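Local coordinates for protein ParA (Salmonella enterica subsp. enterica serovar Newport str. SL317, PDB 3EZF) that probably acts as a plasmid partition ATPase that binds DNA through a winged helix-turn-helix domain and regulates transcription in its ADP-bound state, at residues 41-55 with 85-97. Numbering follows the deposited sequence.
Sequences YQTFTRNAVAKLPKL and YALTIQNVIDIYA. With SO4 (sulfate ion), chain F; SO4 (sulfate ion), chain D.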
# COMPACT_ATOMS: atom_id res chain seq x y z
N TYR A 41 21.84 -0.27 -20.57
CA TYR A 41 22.70 -0.01 -21.70
C TYR A 41 21.95 0.31 -22.97
O TYR A 41 21.55 -0.58 -23.72
CB TYR A 41 23.68 -1.14 -21.96
CG TYR A 41 25.02 -0.58 -22.34
CD1 TYR A 41 25.70 0.28 -21.46
CD2 TYR A 41 25.58 -0.80 -23.60
CE1 TYR A 41 26.88 0.89 -21.82
CE2 TYR A 41 26.77 -0.20 -23.97
CZ TYR A 41 27.41 0.65 -23.07
OH TYR A 41 28.58 1.28 -23.42
N GLN A 42 21.78 1.60 -23.19
CA GLN A 42 21.12 2.09 -24.37
C GLN A 42 22.15 2.86 -25.17
O GLN A 42 22.85 3.73 -24.63
CB GLN A 42 19.98 3.03 -24.03
CG GLN A 42 19.58 3.88 -25.20
CD GLN A 42 18.42 4.79 -24.91
OE1 GLN A 42 18.42 5.53 -23.93
NE2 GLN A 42 17.41 4.75 -25.78
N THR A 43 22.26 2.52 -26.44
CA THR A 43 23.18 3.20 -27.32
C THR A 43 22.37 3.68 -28.50
O THR A 43 21.30 3.14 -28.78
CB THR A 43 24.30 2.25 -27.81
OG1 THR A 43 23.78 1.31 -28.76
CG2 THR A 43 24.89 1.49 -26.66
N PHE A 44 22.86 4.70 -29.19
CA PHE A 44 22.16 5.21 -30.36
C PHE A 44 23.06 5.05 -31.59
O PHE A 44 24.28 4.92 -31.47
CB PHE A 44 21.78 6.68 -30.18
CG PHE A 44 20.84 6.93 -29.04
CD1 PHE A 44 21.29 6.93 -27.72
CD2 PHE A 44 19.50 7.19 -29.28
CE1 PHE A 44 20.41 7.18 -26.66
CE2 PHE A 44 18.62 7.44 -28.22
CZ PHE A 44 19.08 7.44 -26.91
N THR A 45 22.45 5.04 -32.76
CA THR A 45 23.20 4.95 -34.00
C THR A 45 23.37 6.40 -34.38
O THR A 45 22.58 7.24 -33.94
CB THR A 45 22.38 4.28 -35.10
OG1 THR A 45 22.28 2.88 -34.85
CG2 THR A 45 23.04 4.51 -36.44
N ARG A 46 24.38 6.72 -35.18
CA ARG A 46 24.56 8.10 -35.59
C ARG A 46 23.27 8.70 -36.10
O ARG A 46 22.85 9.75 -35.65
CB ARG A 46 25.60 8.19 -36.68
CG ARG A 46 26.90 7.86 -36.13
CD ARG A 46 27.57 7.10 -37.10
NE ARG A 46 28.60 7.88 -37.79
CZ ARG A 46 29.32 7.38 -38.78
NH1 ARG A 46 29.05 6.12 -39.11
NH2 ARG A 46 30.27 8.09 -39.42
N ASN A 47 22.65 8.00 -37.05
CA ASN A 47 21.42 8.46 -37.64
C ASN A 47 20.39 8.74 -36.58
O ASN A 47 19.55 9.61 -36.73
CB ASN A 47 20.89 7.42 -38.62
CG ASN A 47 21.92 7.05 -39.68
OD1 ASN A 47 22.57 7.92 -40.27
ND2 ASN A 47 22.07 5.76 -39.94
N ALA A 48 20.46 7.98 -35.50
CA ALA A 48 19.53 8.18 -34.40
C ALA A 48 19.85 9.51 -33.72
O ALA A 48 18.95 10.33 -33.52
CB ALA A 48 19.63 7.04 -33.42
N VAL A 49 21.12 9.73 -33.37
CA VAL A 49 21.51 10.97 -32.71
C VAL A 49 21.19 12.18 -33.60
O VAL A 49 20.86 13.26 -33.10
CB VAL A 49 23.03 11.00 -32.37
CG1 VAL A 49 23.35 12.20 -31.49
CG2 VAL A 49 23.43 9.71 -31.69
N ALA A 50 21.27 11.97 -34.91
CA ALA A 50 20.99 13.03 -35.87
C ALA A 50 19.52 13.41 -35.78
O ALA A 50 19.17 14.59 -35.89
CB ALA A 50 21.35 12.58 -37.27
N LYS A 51 18.66 12.42 -35.58
CA LYS A 51 17.23 12.70 -35.47
C LYS A 51 16.88 13.42 -34.18
O LYS A 51 15.73 13.79 -33.97
CB LYS A 51 16.42 11.41 -35.55
CG LYS A 51 16.68 10.60 -36.79
CD LYS A 51 15.61 9.54 -37.02
CE LYS A 51 14.71 9.95 -38.19
NZ LYS A 51 13.73 8.89 -38.57
N LEU A 52 17.86 13.63 -33.31
CA LEU A 52 17.61 14.32 -32.04
C LEU A 52 17.58 15.84 -32.21
O LEU A 52 18.19 16.38 -33.12
CB LEU A 52 18.66 13.92 -31.01
CG LEU A 52 18.26 12.87 -29.97
CD1 LEU A 52 17.34 11.82 -30.59
CD2 LEU A 52 19.52 12.23 -29.39
N PRO A 53 16.87 16.54 -31.32
CA PRO A 53 16.74 18.00 -31.34
C PRO A 53 18.06 18.74 -31.54
O PRO A 53 19.09 18.33 -31.04
CB PRO A 53 16.11 18.32 -29.99
CG PRO A 53 15.27 17.15 -29.74
CD PRO A 53 16.16 16.00 -30.14
N LYS A 54 17.99 19.85 -32.26
CA LYS A 54 19.14 20.69 -32.52
C LYS A 54 20.33 19.96 -33.13
O LYS A 54 21.47 20.44 -33.03
CB LYS A 54 19.57 21.38 -31.22
CG LYS A 54 18.40 21.93 -30.43
CD LYS A 54 17.55 22.90 -31.26
CE LYS A 54 18.04 24.34 -31.17
NZ LYS A 54 17.75 24.95 -29.83
N LEU A 55 20.08 18.82 -33.77
CA LEU A 55 21.17 18.05 -34.38
C LEU A 55 20.78 17.51 -35.76
O LEU A 55 19.60 17.45 -36.11
CB LEU A 55 21.56 16.87 -33.48
CG LEU A 55 21.96 17.14 -32.01
CD1 LEU A 55 22.30 15.82 -31.36
CD2 LEU A 55 23.13 18.09 -31.91
N TYR A 85 29.24 2.08 -34.11
CA TYR A 85 29.20 3.41 -33.51
C TYR A 85 27.90 3.44 -32.75
O TYR A 85 26.84 3.70 -33.32
CB TYR A 85 29.17 4.52 -34.56
CG TYR A 85 30.38 5.43 -34.55
CD1 TYR A 85 31.02 5.79 -35.73
CD2 TYR A 85 30.91 5.89 -33.34
CE1 TYR A 85 32.16 6.57 -35.72
CE2 TYR A 85 32.05 6.68 -33.32
CZ TYR A 85 32.68 7.02 -34.52
OH TYR A 85 33.84 7.75 -34.53
N ALA A 86 27.97 3.13 -31.46
CA ALA A 86 26.80 3.10 -30.61
C ALA A 86 27.07 4.03 -29.46
O ALA A 86 27.56 3.59 -28.43
CB ALA A 86 26.56 1.70 -30.11
N LEU A 87 26.76 5.31 -29.64
CA LEU A 87 27.00 6.31 -28.61
C LEU A 87 26.05 6.09 -27.45
O LEU A 87 24.90 5.69 -27.64
CB LEU A 87 26.79 7.73 -29.17
CG LEU A 87 27.12 8.11 -30.61
CD1 LEU A 87 27.07 9.63 -30.70
CD2 LEU A 87 28.49 7.61 -31.03
N THR A 88 26.55 6.36 -26.24
CA THR A 88 25.76 6.21 -25.02
C THR A 88 25.10 7.52 -24.63
O THR A 88 25.42 8.57 -25.18
CB THR A 88 26.63 5.83 -23.84
OG1 THR A 88 27.56 6.91 -23.59
CG2 THR A 88 27.39 4.55 -24.15
N ILE A 89 24.19 7.45 -23.66
CA ILE A 89 23.50 8.64 -23.19
C ILE A 89 24.52 9.72 -22.87
O ILE A 89 24.23 10.91 -23.03
CB ILE A 89 22.68 8.34 -21.89
CG1 ILE A 89 21.58 7.31 -22.16
CG2 ILE A 89 22.07 9.64 -21.35
CD1 ILE A 89 20.52 7.79 -23.10
N GLN A 90 25.71 9.33 -22.42
CA GLN A 90 26.75 10.32 -22.07
C GLN A 90 27.42 10.87 -23.30
O GLN A 90 27.72 12.06 -23.36
CB GLN A 90 27.83 9.73 -21.15
CG GLN A 90 27.78 10.24 -19.71
CD GLN A 90 27.87 11.76 -19.59
OE1 GLN A 90 27.20 12.36 -18.76
NE2 GLN A 90 28.71 12.37 -20.41
N ASN A 91 27.68 10.00 -24.27
CA ASN A 91 28.29 10.41 -25.53
C ASN A 91 27.41 11.51 -26.16
O ASN A 91 27.92 12.57 -26.54
CB ASN A 91 28.39 9.21 -26.48
CG ASN A 91 29.34 8.14 -25.95
OD1 ASN A 91 29.50 7.07 -26.56
ND2 ASN A 91 29.96 8.41 -24.82
N VAL A 92 26.11 11.23 -26.26
CA VAL A 92 25.14 12.17 -26.80
C VAL A 92 25.15 13.49 -26.01
O VAL A 92 25.14 14.58 -26.60
CB VAL A 92 23.71 11.59 -26.75
CG1 VAL A 92 22.68 12.63 -27.24
CG2 VAL A 92 23.64 10.33 -27.61
N ILE A 93 25.15 13.39 -24.69
CA ILE A 93 25.19 14.57 -23.84
C ILE A 93 26.48 15.34 -24.06
O ILE A 93 26.49 16.57 -24.05
CB ILE A 93 25.10 14.20 -22.36
CG1 ILE A 93 23.71 13.63 -22.08
CG2 ILE A 93 25.42 15.41 -21.48
CD1 ILE A 93 23.57 13.01 -20.72
N ASP A 94 27.57 14.61 -24.26
CA ASP A 94 28.84 15.27 -24.49
C ASP A 94 28.91 15.94 -25.86
O ASP A 94 29.64 16.92 -26.04
CB ASP A 94 29.99 14.27 -24.31
CG ASP A 94 30.26 13.94 -22.84
OD1 ASP A 94 30.04 14.81 -21.97
OD2 ASP A 94 30.69 12.81 -22.57
N ILE A 95 28.15 15.42 -26.83
CA ILE A 95 28.13 16.01 -28.16
C ILE A 95 27.35 17.31 -28.06
O ILE A 95 27.71 18.30 -28.69
CB ILE A 95 27.44 15.10 -29.21
CG1 ILE A 95 28.42 14.04 -29.72
CG2 ILE A 95 26.92 15.94 -30.37
CD1 ILE A 95 27.81 13.04 -30.64
N TYR A 96 26.28 17.29 -27.26
CA TYR A 96 25.45 18.47 -27.06
C TYR A 96 26.27 19.50 -26.30
O TYR A 96 26.07 20.72 -26.45
CB TYR A 96 24.20 18.14 -26.22
CG TYR A 96 23.01 17.65 -26.99
CD1 TYR A 96 22.53 16.35 -26.81
CD2 TYR A 96 22.31 18.49 -27.85
CE1 TYR A 96 21.40 15.91 -27.47
CE2 TYR A 96 21.16 18.06 -28.53
CZ TYR A 96 20.71 16.77 -28.33
OH TYR A 96 19.59 16.32 -29.00
N ALA A 97 27.20 19.01 -25.48
CA ALA A 97 28.04 19.90 -24.70
C ALA A 97 29.10 20.51 -25.60
O ALA A 97 29.43 21.70 -25.50
CB ALA A 97 28.68 19.14 -23.55
S SO4 F . 20.92 2.93 -38.87
O1 SO4 F . 22.34 3.30 -38.75
O2 SO4 F . 20.17 4.04 -39.49
O3 SO4 F . 20.35 2.64 -37.54
O4 SO4 F . 20.82 1.74 -39.73
S SO4 D . 14.11 25.09 -29.34
O1 SO4 D . 15.29 25.97 -29.18
O2 SO4 D . 13.45 24.94 -28.03
O3 SO4 D . 14.54 23.77 -29.84
O4 SO4 D . 13.17 25.69 -30.31
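Tyr96 reaches from helix 89-98 into the turn at residues 52-55. Tyr96 OH donates to Pro53 O over 2.9 Å, on a lone pair in the carbonyl plane. Leu55 CD1 sits over one face of the Tyr96 ring, 4.0 Å from its centroid, a CH-pi contact. The type II turn from Leu52 to Leu55 thus holds the phenol by its hydroxyl and one face.

At the other end, Phe44 and Leu87 form an antiparallel hydrogen-bonded pair. Phe44 N gives Leu87 O a 2.7 Å bond; the return bond is weak. Phe44 CG lies anti to the carbonyl carbon (chi1 -62°), which turns the ring toward helix 89-98. Ile89 CD1 meets its edge 3.6 Å from Phe44 CE1. Val49 CG2 packs on Leu87 CD1, the side chains crossing at about a right angle.

Tyr85 CD1 lies over one face of the Arg46 guanidinium, offset toward its rim; guanidinium and ring planes are 46° apart. Tyr85 OH hydrogen-bonds Glu68 of helix 57-69.

Thr88 and Asn91 form a capping box that starts helix 89-98. Helix 46-50, the turn and helix 57-69 follow one another, and strand 87-88 pairs with strand 43-44 just before them, consistent with ParA's winged helix-turn-helix domain.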